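Local coordinates for protein enoyl-CoA hydratase (Geobacillus kaustophilus, PDB 2PPY) that probably catalyses the hydration of enoyl-CoA thioesters during fatty acid beta-oxidation, as a hexameric member of the crotonase family, at residues 46-51 against 94-99; 73-76 against 82-85; 122-127 against 214-219. All coordinates share one frame; numbering follows the deposited sequence.

In the fold
Placement and chemistry go together in these three contacts of a crotonase fold. Contacts 1 and 3 are buried, their centres about 12 Å apart, and each turns on one long basic side chain: an arginine that reaches a backbone carbonyl in contact 1, a lysine that reaches a carboxylate in contact 3. They also touch, because Lys216 NZ of contact 3 is hydrogen-bonded to Ile97 O of contact 1. Contact 2 shares helix 80-99 with contact 1 but lies near that helix's other end, about 25 Å away between centres and at the surface of the chain, where phenyl rings and aliphatic carbons do most of the touching. Contacts 1 and 2 both reach the third subunit.

Contact 1 (46-51 against 94-99); sequences DIRFDP and LDKIAR
The polar core of this contact is a single hydrogen bond from Arg48 NH2 to Lys96 O, 3.0 Å long with an N-H...O angle of 158°. The oxygen lies in the guanidinium plane, at its edge, and the bond leaves the carbonyl bent, with a C=O...N angle of 111°. That oxygen also accepts a bond from Ser100 OG, and Arg48 NE bonds to the same hydroxyl, so the NE/NH2 edge of the guanidinium is held at both nitrogens, which fixes its rotation.

Van der Waals packing on the guanidinium accompanies the bond. Lys96 crosses Arg48 at about a right angle, and its bend at chi3 (73°) lays CE over one guanidinium face, 3.7 Å from Arg48 NH1. Lys96 CB comes within 3.3 Å of Arg48 NH2, and Arg99 CB approaches that nitrogen obliquely at 3.8 Å.

Acidic partners beyond the two segments probably offset the like charges. Arg48 NH1 and Lys96 NZ are 4.5 Å apart, but the lysine is paired with Asp45, while Glu92 of the second subunit makes salt bridges from OE1 to Arg48 NH1 and OE2 to Arg99 NH1. Arg99 also bonds Asn228 of the fourth subunit.

The contact thus joins the ends of two crossover helices, 34-48 and 80-99, of successive beta-alpha-beta units in the crotonase fold; Ile97 packs on Ile44 of helix 34-48, and Ile47 on Ala20 and Ile22 of strand 19-24.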
ATOM      1  N   ASP A  46      20.788 -13.410 -19.192  1.00 20.36           N
ATOM      2  CA  ASP A  46      21.182 -14.674 -19.802  1.00 23.89           C
ATOM      3  C   ASP A  46      20.592 -15.853 -19.042  1.00 23.19           C
ATOM      4  O   ASP A  46      19.969 -16.734 -19.630  1.00 24.74           O
ATOM      5  CB  ASP A  46      22.700 -14.822 -19.812  1.00 25.86           C
ATOM      6  CG  ASP A  46      23.139 -16.182 -20.319  1.00 32.26           C
ATOM      7  OD1 ASP A  46      22.994 -16.435 -21.532  1.00 38.96           O
ATOM      8  OD2 ASP A  46      23.613 -17.004 -19.505  1.00 30.12           O
ATOM      9  N   ILE A  47      20.802 -15.863 -17.730  1.00 25.15           N
ATOM     10  CA  ILE A  47      20.307 -16.937 -16.884  1.00 17.82           C
ATOM     11  C   ILE A  47      18.788 -17.062 -16.925  1.00 21.69           C
ATOM     12  O   ILE A  47      18.255 -18.174 -16.896  1.00 16.18           O
ATOM     13  CB  ILE A  47      20.791 -16.753 -15.430  1.00 22.73           C
ATOM     14  CG1 ILE A  47      22.321 -16.866 -15.389  1.00 23.52           C
ATOM     15  CG2 ILE A  47      20.159 -17.803 -14.526  1.00 22.47           C
ATOM     16  CD1 ILE A  47      22.949 -16.538 -14.056  1.00 21.29           C
ATOM     17  N   ARG A  48      18.094 -15.924 -17.001  1.00 22.36           N
ATOM     18  CA  ARG A  48      16.633 -15.920 -17.061  1.00 18.75           C
ATOM     19  C   ARG A  48      16.142 -16.672 -18.291  1.00 19.57           C
ATOM     20  O   ARG A  48      15.211 -17.468 -18.216  1.00 23.58           O
ATOM     21  CB  ARG A  48      16.091 -14.489 -17.143  1.00 16.47           C
ATOM     22  CG  ARG A  48      15.931 -13.741 -15.837  1.00 19.92           C
ATOM     23  CD  ARG A  48      15.467 -12.324 -16.154  1.00 24.20           C
ATOM     24  NE  ARG A  48      15.042 -11.561 -14.984  1.00 18.69           N
ATOM     25  CZ  ARG A  48      14.460 -10.369 -15.062  1.00 21.24           C
ATOM     26  NH1 ARG A  48      14.242  -9.817 -16.248  1.00 19.52           N
ATOM     27  NH2 ARG A  48      14.088  -9.731 -13.961  1.00 23.03           N
ATOM     28  N   PHE A  49      16.766 -16.400 -19.433  1.00 18.47           N
ATOM     29  CA  PHE A  49      16.373 -17.032 -20.682  1.00 24.90           C
ATOM     30  C   PHE A  49      16.906 -18.451 -20.832  1.00 29.04           C
ATOM     31  O   PHE A  49      16.774 -19.056 -21.894  1.00 34.39           O
ATOM     32  CB  PHE A  49      16.819 -16.164 -21.864  1.00 24.69           C
ATOM     33  CG  PHE A  49      15.893 -15.014 -22.152  1.00 22.99           C
ATOM     34  CD1 PHE A  49      14.857 -15.151 -23.075  1.00 28.70           C
ATOM     35  CD2 PHE A  49      16.044 -13.798 -21.493  1.00 28.43           C
ATOM     36  CE1 PHE A  49      13.988 -14.095 -23.340  1.00 24.69           C
ATOM     37  CE2 PHE A  49      15.179 -12.735 -21.751  1.00 26.39           C
ATOM     38  CZ  PHE A  49      14.149 -12.886 -22.677  1.00 28.71           C
ATOM     39  N   ASP A  50      17.504 -18.978 -19.769  1.00 28.38           N
ATOM     40  CA  ASP A  50      18.038 -20.337 -19.784  1.00 27.61           C
ATOM     41  C   ASP A  50      17.174 -21.203 -18.870  1.00 27.59           C
ATOM     42  O   ASP A  50      17.409 -21.268 -17.668  1.00 31.49           O
ATOM     43  CB  ASP A  50      19.482 -20.348 -19.284  1.00 26.55           C
ATOM     44  CG  ASP A  50      20.155 -21.697 -19.473  1.00 24.01           C
ATOM     45  OD1 ASP A  50      19.437 -22.709 -19.607  1.00 25.15           O
ATOM     46  OD2 ASP A  50      21.402 -21.746 -19.474  1.00 28.26           O
ATOM     47  N   PRO A  51      16.171 -21.892 -19.441  1.00 29.65           N
ATOM     48  CA  PRO A  51      15.220 -22.771 -18.751  1.00 31.75           C
ATOM     49  C   PRO A  51      15.825 -23.824 -17.828  1.00 33.65           C
ATOM     50  O   PRO A  51      15.190 -24.252 -16.864  1.00 34.23           O
ATOM     51  CB  PRO A  51      14.452 -23.420 -19.902  1.00 31.76           C
ATOM     52  CG  PRO A  51      14.530 -22.405 -20.981  1.00 40.16           C
ATOM     53  CD  PRO A  51      15.962 -21.962 -20.897  1.00 35.53           C
ATOM     54  N   LEU A  94      19.684  -4.936  -9.489  1.00 15.38           N
ATOM     55  CA  LEU A  94      19.422  -5.722  -8.293  1.00 16.92           C
ATOM     56  C   LEU A  94      17.933  -6.070  -8.199  1.00 14.98           C
ATOM     57  O   LEU A  94      17.579  -7.166  -7.772  1.00  9.86           O
ATOM     58  CB  LEU A  94      19.873  -4.964  -7.038  1.00 12.38           C
ATOM     59  CG  LEU A  94      21.385  -4.727  -6.886  1.00 18.77           C
ATOM     60  CD1 LEU A  94      21.666  -4.215  -5.473  1.00 10.59           C
ATOM     61  CD2 LEU A  94      22.168  -6.028  -7.136  1.00  9.55           C
ATOM     62  N   ASP A  95      17.067  -5.149  -8.614  1.00 14.68           N
ATOM     63  CA  ASP A  95      15.626  -5.393  -8.560  1.00 16.40           C
ATOM     64  C   ASP A  95      15.196  -6.609  -9.386  1.00 16.28           C
ATOM     65  O   ASP A  95      14.213  -7.276  -9.052  1.00 17.33           O
ATOM     66  CB  ASP A  95      14.835  -4.170  -9.060  1.00 16.55           C
ATOM     67  CG  ASP A  95      15.056  -2.927  -8.214  1.00 19.78           C
ATOM     68  OD1 ASP A  95      15.350  -3.054  -7.008  1.00 20.81           O
ATOM     69  OD2 ASP A  95      14.913  -1.811  -8.762  1.00 22.90           O
ATOM     70  N   LYS A  96      15.923  -6.885 -10.466  1.00 13.78           N
ATOM     71  CA  LYS A  96      15.596  -8.003 -11.350  1.00 11.36           C
ATOM     72  C   LYS A  96      15.642  -9.393 -10.704  1.00 12.10           C
ATOM     73  O   LYS A  96      14.951 -10.310 -11.143  1.00 14.28           O
ATOM     74  CB  LYS A  96      16.508  -7.958 -12.582  1.00 12.14           C
ATOM     75  CG  LYS A  96      16.298  -6.685 -13.402  1.00 13.20           C
ATOM     76  CD  LYS A  96      17.293  -6.507 -14.545  1.00 14.25           C
ATOM     77  CE  LYS A  96      17.033  -7.468 -15.696  1.00 18.33           C
ATOM     78  NZ  LYS A  96      17.686  -6.983 -16.950  1.00 20.32           N
ATOM     79  N   ILE A  97      16.442  -9.544  -9.654  1.00 12.79           N
ATOM     80  CA  ILE A  97      16.572 -10.827  -8.970  1.00 15.97           C
ATOM     81  C   ILE A  97      15.258 -11.329  -8.358  1.00 17.30           C
ATOM     82  O   ILE A  97      14.892 -12.493  -8.527  1.00 23.78           O
ATOM     83  CB  ILE A  97      17.661 -10.747  -7.863  1.00 15.63           C
ATOM     84  CG1 ILE A  97      19.020 -10.457  -8.505  1.00 11.78           C
ATOM     85  CG2 ILE A  97      17.725 -12.059  -7.087  1.00 16.83           C
ATOM     86  CD1 ILE A  97      20.140 -10.243  -7.517  1.00 14.39           C
ATOM     87  N   ALA A  98      14.548 -10.457  -7.652  1.00 13.08           N
ATOM     88  CA  ALA A  98      13.285 -10.839  -7.031  1.00 14.95           C
ATOM     89  C   ALA A  98      12.245 -11.254  -8.071  1.00 14.71           C
ATOM     90  O   ALA A  98      11.310 -11.983  -7.757  1.00 14.15           O
ATOM     91  CB  ALA A  98      12.749  -9.687  -6.190  1.00 15.00           C
ATOM     92  N   ARG A  99      12.410 -10.788  -9.305  1.00 13.72           N
ATOM     93  CA  ARG A  99      11.473 -11.118 -10.372  1.00 15.51           C
ATOM     94  C   ARG A  99      11.893 -12.344 -11.177  1.00 14.53           C
ATOM     95  O   ARG A  99      11.114 -12.840 -11.992  1.00 17.97           O
ATOM     96  CB  ARG A  99      11.316  -9.926 -11.326  1.00  9.91           C
ATOM     97  CG  ARG A  99      10.963  -8.624 -10.636  1.00 15.92           C
ATOM     98  CD  ARG A  99      10.654  -7.518 -11.635  1.00  9.79           C
ATOM     99  NE  ARG A  99      10.585  -6.216 -10.976  1.00  6.39           N
ATOM    100  CZ  ARG A  99      11.457  -5.231 -11.168  1.00 14.55           C
ATOM    101  NH1 ARG A  99      12.472  -5.387 -12.014  1.00  9.75           N
ATOM    102  NH2 ARG A  99      11.326  -4.094 -10.501  1.00 10.66           N
TER

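Contact 2 (73-76 against 82-85); sequences NFLR and FKTQ
Phe74 and Phe82 each hold CG anti to the backbone N (chi1 175° and 176°), which swings their rings into the gap between a short helix and the longer one that follows it; Lys83, extended beyond CG, brings its end up to the short helix. Two consecutive helices of the crotonase fold, 72-75 and 80-99, are joined here by a short loop. The two phenylalanine side chains cross at about a right angle. Phe74 comes in at the edge of the Phe82 ring, CZ lying 3.8 Å from Phe82 CE2, and both rings also rest on Leu34. Phe82 further meets the ring of Phe49 of the second subunit.

Lys83 works mainly through its aliphatic part. Its CE is 3.4 Å from Leu75 O and 4.1 Å from Leu75 CD2, although Leu75 and Arg76 are poorly ordered and the contacts to both are correspondingly less sure. Cut back to an alanine here, the chain would lose its CE, which would probably leave Leu75 O and CD2 without that cover and open a gap between the helices. Phe242 of the third subunit packs on the lysine as well. At the tip, and with that caution, Lys83 NZ stands 3.8 Å from Arg76 CD.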
ATOM      1  N   ASN A  73      37.105   5.551  -6.156  1.00 40.37           N
ATOM      2  CA  ASN A  73      37.837   6.284  -7.185  1.00 46.97           C
ATOM      3  C   ASN A  73      36.911   6.517  -8.366  1.00 46.58           C
ATOM      4  O   ASN A  73      36.831   7.621  -8.903  1.00 48.02           O
ATOM      5  CB  ASN A  73      39.066   5.498  -7.647  1.00 53.52           C
ATOM      6  CG  ASN A  73      40.201   5.548  -6.646  1.00 64.30           C
ATOM      7  OD1 ASN A  73      40.664   6.628  -6.268  1.00 70.08           O
ATOM      8  ND2 ASN A  73      40.662   4.380  -6.212  1.00 66.69           N
ATOM      9  N   PHE A  74      36.208   5.465  -8.769  1.00 45.40           N
ATOM     10  CA  PHE A  74      35.277   5.574  -9.878  1.00 47.16           C
ATOM     11  C   PHE A  74      34.081   6.407  -9.440  1.00 52.18           C
ATOM     12  O   PHE A  74      33.686   7.348 -10.126  1.00 52.66           O
ATOM     13  CB  PHE A  74      34.815   4.185 -10.330  1.00 40.15           C
ATOM     14  CG  PHE A  74      33.765   4.219 -11.402  1.00 40.06           C
ATOM     15  CD1 PHE A  74      32.417   4.348 -11.073  1.00 37.03           C
ATOM     16  CD2 PHE A  74      34.121   4.161 -12.746  1.00 39.02           C
ATOM     17  CE1 PHE A  74      31.441   4.420 -12.065  1.00 34.36           C
ATOM     18  CE2 PHE A  74      33.151   4.233 -13.746  1.00 37.49           C
ATOM     19  CZ  PHE A  74      31.809   4.363 -13.403  1.00 33.39           C
ATOM     20  N   LEU A  75      33.513   6.055  -8.290  1.00 60.61           N
ATOM     21  CA  LEU A  75      32.356   6.758  -7.744  1.00 67.39           C
ATOM     22  C   LEU A  75      32.586   8.259  -7.830  1.00 72.59           C
ATOM     23  O   LEU A  75      31.826   8.969  -8.486  1.00 76.22           O
ATOM     24  CB  LEU A  75      32.123   6.332  -6.289  1.00 71.31           C
ATOM     25  CG  LEU A  75      30.846   6.776  -5.565  1.00 74.79           C
ATOM     26  CD1 LEU A  75      30.676   5.945  -4.302  1.00 75.99           C
ATOM     27  CD2 LEU A  75      30.910   8.259  -5.226  1.00 78.02           C
ATOM     28  N   ARG A  76      33.632   8.747  -7.171  1.00 77.21           N
ATOM     29  CA  ARG A  76      33.929  10.170  -7.226  1.00 80.59           C
ATOM     30  C   ARG A  76      34.496  10.446  -8.608  1.00 78.95           C
ATOM     31  O   ARG A  76      34.672   9.522  -9.399  1.00 81.79           O
ATOM     32  CB  ARG A  76      34.944  10.564  -6.152  1.00 86.35           C
ATOM     33  CG  ARG A  76      35.133  12.075  -6.021  1.00 94.55           C
ATOM     34  CD  ARG A  76      33.794  12.778  -5.792  1.00 99.36           C
ATOM     35  NE  ARG A  76      33.924  14.230  -5.685  1.00 99.88           N
ATOM     36  CZ  ARG A  76      34.599  14.854  -4.725  1.00100.42           C
ATOM     37  NH1 ARG A  76      35.213  14.157  -3.778  1.00100.42           N
ATOM     38  NH2 ARG A  76      34.658  16.179  -4.712  1.00100.42           N
ATOM     39  N   PHE A  82      25.629  11.826 -13.310  1.00 25.71           N
ATOM     40  CA  PHE A  82      26.120  10.530 -13.757  1.00 20.22           C
ATOM     41  C   PHE A  82      25.954   9.558 -12.589  1.00 17.97           C
ATOM     42  O   PHE A  82      25.611   8.395 -12.786  1.00 20.09           O
ATOM     43  CB  PHE A  82      27.599  10.594 -14.145  1.00 18.71           C
ATOM     44  CG  PHE A  82      28.177   9.252 -14.518  1.00 22.36           C
ATOM     45  CD1 PHE A  82      28.050   8.759 -15.812  1.00 22.81           C
ATOM     46  CD2 PHE A  82      28.791   8.453 -13.557  1.00 23.57           C
ATOM     47  CE1 PHE A  82      28.520   7.489 -16.143  1.00 19.70           C
ATOM     48  CE2 PHE A  82      29.262   7.186 -13.876  1.00 23.81           C
ATOM     49  CZ  PHE A  82      29.127   6.701 -15.172  1.00 25.30           C
ATOM     50  N   LYS A  83      26.205  10.044 -11.375  1.00 17.82           N
ATOM     51  CA  LYS A  83      26.076   9.222 -10.171  1.00 23.73           C
ATOM     52  C   LYS A  83      24.629   8.776 -10.001  1.00 22.76           C
ATOM     53  O   LYS A  83      24.353   7.642  -9.605  1.00 20.76           O
ATOM     54  CB  LYS A  83      26.505  10.009  -8.931  1.00 25.23           C
ATOM     55  CG  LYS A  83      27.986  10.355  -8.870  1.00 29.71           C
ATOM     56  CD  LYS A  83      28.312  11.110  -7.592  1.00 29.92           C
ATOM     57  CE  LYS A  83      29.786  11.437  -7.497  1.00 37.27           C
ATOM     58  NZ  LYS A  83      30.110  12.157  -6.233  1.00 37.68           N
ATOM     59  N   THR A  84      23.710   9.688 -10.300  1.00 23.30           N
ATOM     60  CA  THR A  84      22.288   9.410 -10.201  1.00 17.75           C
ATOM     61  C   THR A  84      21.921   8.277 -11.148  1.00 16.84           C
ATOM     62  O   THR A  84      21.227   7.341 -10.763  1.00 17.81           O
ATOM     63  CB  THR A  84      21.454  10.662 -10.565  1.00 18.29           C
ATOM     64  OG1 THR A  84      21.695  11.692  -9.600  1.00 13.84           O
ATOM     65  CG2 THR A  84      19.966  10.328 -10.601  1.00 14.02           C
ATOM     66  N   GLN A  85      22.397   8.356 -12.387  1.00 13.55           N
ATOM     67  CA  GLN A  85      22.092   7.321 -13.364  1.00 15.02           C
ATOM     68  C   GLN A  85      22.850   6.027 -13.089  1.00 17.62           C
ATOM     69  O   GLN A  85      22.368   4.939 -13.396  1.00 16.66           O
ATOM     70  CB  GLN A  85      22.384   7.823 -14.779  1.00 20.13           C
ATOM     71  CG  GLN A  85      21.495   8.982 -15.201  1.00 18.42           C
ATOM     72  CD  GLN A  85      20.027   8.722 -14.900  1.00 16.97           C
ATOM     73  OE1 GLN A  85      19.478   7.681 -15.269  1.00 22.23           O
ATOM     74  NE2 GLN A  85      19.382   9.674 -14.231  1.00 16.68           N
TER

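Contact 3 (122-127 against 214-219)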
ATOM      1  N   ALA A 122      19.805  -8.078  -2.029  1.00 15.20           N
ATOM      2  CA  ALA A 122      18.902  -8.242  -3.170  1.00 12.66           C
ATOM      3  C   ALA A 122      18.715  -9.710  -3.566  1.00 15.60           C
ATOM      4  O   ALA A 122      17.815 -10.039  -4.331  1.00 16.14           O
ATOM      5  CB  ALA A 122      19.409  -7.436  -4.361  1.00  5.72           C
ATOM      6  N   CYS A 123      19.570 -10.589  -3.048  1.00 15.54           N
ATOM      7  CA  CYS A 123      19.447 -12.015  -3.339  1.00 13.59           C
ATOM      8  C   CYS A 123      18.384 -12.611  -2.414  1.00 11.78           C
ATOM      9  O   CYS A 123      18.048 -12.016  -1.390  1.00  9.00           O
ATOM     10  CB  CYS A 123      20.786 -12.725  -3.121  1.00 13.09           C
ATOM     11  SG  CYS A 123      22.099 -12.203  -4.250  1.00 22.32           S
ATOM     12  N   ASP A 124      17.863 -13.781  -2.771  1.00 12.23           N
ATOM     13  CA  ASP A 124      16.823 -14.443  -1.981  1.00 13.53           C
ATOM     14  C   ASP A 124      17.321 -14.992  -0.645  1.00 16.76           C
ATOM     15  O   ASP A 124      16.576 -15.017   0.336  1.00 15.88           O
ATOM     16  CB  ASP A 124      16.190 -15.584  -2.793  1.00 10.05           C
ATOM     17  CG  ASP A 124      15.642 -15.114  -4.130  1.00 19.39           C
ATOM     18  OD1 ASP A 124      14.971 -14.064  -4.149  1.00 19.42           O
ATOM     19  OD2 ASP A 124      15.871 -15.789  -5.161  1.00 12.13           O
ATOM     20  N   LEU A 125      18.575 -15.436  -0.611  1.00 14.31           N
ATOM     21  CA  LEU A 125      19.158 -15.992   0.606  1.00 15.07           C
ATOM     22  C   LEU A 125      20.618 -15.576   0.747  1.00 13.06           C
ATOM     23  O   LEU A 125      21.274 -15.256  -0.237  1.00 12.59           O
ATOM     24  CB  LEU A 125      19.079 -17.522   0.578  1.00 12.49           C
ATOM     25  CG  LEU A 125      17.711 -18.200   0.470  1.00 20.63           C
ATOM     26  CD1 LEU A 125      17.890 -19.662   0.057  1.00 13.71           C
ATOM     27  CD2 LEU A 125      16.972 -18.088   1.793  1.00 12.76           C
ATOM     28  N   ARG A 126      21.120 -15.601   1.978  1.00 13.41           N
ATOM     29  CA  ARG A 126      22.504 -15.242   2.262  1.00 18.11           C
ATOM     30  C   ARG A 126      23.140 -16.251   3.216  1.00 19.37           C
ATOM     31  O   ARG A 126      22.654 -16.434   4.330  1.00 19.99           O
ATOM     32  CB  ARG A 126      22.565 -13.842   2.883  1.00 15.35           C
ATOM     33  CG  ARG A 126      22.241 -12.706   1.910  1.00 17.66           C
ATOM     34  CD  ARG A 126      21.704 -11.490   2.653  1.00 11.28           C
ATOM     35  NE  ARG A 126      20.382 -11.767   3.209  1.00 15.26           N
ATOM     36  CZ  ARG A 126      19.276 -11.886   2.479  1.00 15.92           C
ATOM     37  NH1 ARG A 126      19.328 -11.742   1.159  1.00  8.76           N
ATOM     38  NH2 ARG A 126      18.119 -12.169   3.063  1.00 14.78           N
ATOM     39  N   PHE A 127      24.208 -16.912   2.767  1.00 19.48           N
ATOM     40  CA  PHE A 127      24.937 -17.890   3.587  1.00 16.69           C
ATOM     41  C   PHE A 127      26.338 -17.324   3.807  1.00 14.96           C
ATOM     42  O   PHE A 127      26.998 -16.911   2.855  1.00 15.99           O
ATOM     43  CB  PHE A 127      25.046 -19.253   2.880  1.00 12.51           C
ATOM     44  CG  PHE A 127      23.716 -19.912   2.579  1.00 13.52           C
ATOM     45  CD1 PHE A 127      22.549 -19.528   3.244  1.00 15.05           C
ATOM     46  CD2 PHE A 127      23.636 -20.933   1.633  1.00 14.39           C
ATOM     47  CE1 PHE A 127      21.319 -20.151   2.963  1.00 13.53           C
ATOM     48  CE2 PHE A 127      22.415 -21.563   1.345  1.00 14.55           C
ATOM     49  CZ  PHE A 127      21.255 -21.171   2.015  1.00 15.87           C
ATOM     50  N   ASN A 214       8.117 -20.815  -8.302  1.00 15.41           N
ATOM     51  CA  ASN A 214       6.882 -20.085  -8.055  1.00 16.31           C
ATOM     52  C   ASN A 214       6.767 -19.659  -6.588  1.00 17.11           C
ATOM     53  O   ASN A 214       6.166 -18.632  -6.286  1.00 16.55           O
ATOM     54  CB  ASN A 214       5.673 -20.929  -8.485  1.00 17.27           C
ATOM     55  CG  ASN A 214       5.377 -20.804  -9.971  1.00 18.32           C
ATOM     56  OD1 ASN A 214       6.234 -20.385 -10.752  1.00 18.09           O
ATOM     57  ND2 ASN A 214       4.162 -21.173 -10.372  1.00 18.78           N
ATOM     58  N   ILE A 215       7.347 -20.438  -5.679  1.00 22.44           N
ATOM     59  CA  ILE A 215       7.316 -20.091  -4.255  1.00 20.05           C
ATOM     60  C   ILE A 215       8.135 -18.817  -4.027  1.00 20.57           C
ATOM     61  O   ILE A 215       7.704 -17.901  -3.317  1.00 17.03           O
ATOM     62  CB  ILE A 215       7.921 -21.214  -3.376  1.00 17.37           C
ATOM     63  CG1 ILE A 215       6.957 -22.397  -3.295  1.00 18.45           C
ATOM     64  CG2 ILE A 215       8.226 -20.680  -1.980  1.00 15.72           C
ATOM     65  CD1 ILE A 215       7.540 -23.610  -2.588  1.00 20.10           C
ATOM     66  N   LYS A 216       9.321 -18.776  -4.631  1.00 15.14           N
ATOM     67  CA  LYS A 216      10.217 -17.634  -4.520  1.00 15.50           C
ATOM     68  C   LYS A 216       9.547 -16.381  -5.072  1.00 10.59           C
ATOM     69  O   LYS A 216       9.678 -15.306  -4.502  1.00  9.40           O
ATOM     70  CB  LYS A 216      11.540 -17.924  -5.251  1.00 16.50           C
ATOM     71  CG  LYS A 216      12.451 -16.713  -5.485  1.00 16.19           C
ATOM     72  CD  LYS A 216      12.072 -15.982  -6.774  1.00 17.21           C
ATOM     73  CE  LYS A 216      12.822 -14.668  -6.936  1.00 14.29           C
ATOM     74  NZ  LYS A 216      14.289 -14.845  -7.111  1.00 15.12           N
ATOM     75  N   LEU A 217       8.828 -16.520  -6.182  1.00 12.64           N
ATOM     76  CA  LEU A 217       8.128 -15.386  -6.771  1.00 13.08           C
ATOM     77  C   LEU A 217       6.981 -14.941  -5.862  1.00 17.14           C
ATOM     78  O   LEU A 217       6.759 -13.749  -5.650  1.00 15.63           O
ATOM     79  CB  LEU A 217       7.560 -15.758  -8.144  1.00 12.07           C
ATOM     80  CG  LEU A 217       8.553 -16.001  -9.285  1.00 14.78           C
ATOM     81  CD1 LEU A 217       7.797 -16.469 -10.517  1.00 11.23           C
ATOM     82  CD2 LEU A 217       9.327 -14.719  -9.576  1.00 11.33           C
ATOM     83  N   ALA A 218       6.251 -15.914  -5.336  1.00 13.20           N
ATOM     84  CA  ALA A 218       5.124 -15.633  -4.462  1.00 18.23           C
ATOM     85  C   ALA A 218       5.511 -14.782  -3.259  1.00 15.10           C
ATOM     86  O   ALA A 218       4.829 -13.812  -2.926  1.00 14.27           O
ATOM     87  CB  ALA A 218       4.495 -16.944  -3.990  1.00 13.87           C
ATOM     88  N   ILE A 219       6.615 -15.138  -2.615  1.00 15.10           N
ATOM     89  CA  ILE A 219       7.059 -14.422  -1.425  1.00 15.23           C
ATOM     90  C   ILE A 219       7.758 -13.086  -1.676  1.00 16.41           C
ATOM     91  O   ILE A 219       7.430 -12.086  -1.039  1.00 18.38           O
ATOM     92  CB  ILE A 219       7.984 -15.316  -0.577  1.00 21.81           C
ATOM     93  CG1 ILE A 219       7.225 -16.576  -0.145  1.00 18.17           C
ATOM     94  CG2 ILE A 219       8.493 -14.547   0.641  1.00 16.16           C
ATOM     95  CD1 ILE A 219       8.093 -17.594   0.574  1.00 21.92           C
TER
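Lys216 reaches from its helix to Asp124, just ahead of a strand, and the two side chains cross at about a right angle. From CB, which points toward the 122-127 segment, the lysine sets CG anti to its backbone N (chi1 167°) and then bends at chi2. CG thereby passes 3.6 Å from Asp124 OD2, and CD, at 4.1 Å from that oxygen, runs on beside the carboxylate. CE sits 3.6 Å from Asp124 OD1 and also packs against the carbonyl oxygen of Ala98. A second bend, at chi4 (66°), turns the tip back to the carboxylate, where NZ makes a salt bridge 2.7 Å long to Asp124 OD2, on the syn lone pair of that oxygen; a weak second bond, 3.1 Å, runs from NZ to Asp124 OD1.

This is the interior of the crotonase fold, where strand 125-129 runs parallel to strand 103-108 in the central sheet and helix 209-222 belongs to the helical part that follows the sheet in sequence. The ammonium group is buried and gripped further by hydrogen bonds to the carbonyl oxygens of Ile97, on helix 80-99, and Gln102, in the loop before strand 103-108. Asp124 OD2 in turn accepts the backbone N of Tyr104, so the carboxylate links the lysine to the start of that strand. The ammonium group and the backbone N-H of Tyr104 would be expected to favour an ionised aspartate.

On the strand itself, Arg126 folds back on the preceding loop: its NH1 donates to Cys123 O at 2.9 Å, with the oxygen in the guanidinium plane but the donor well above the carbonyl plane. Arg126 NE bonds to Leu183 O.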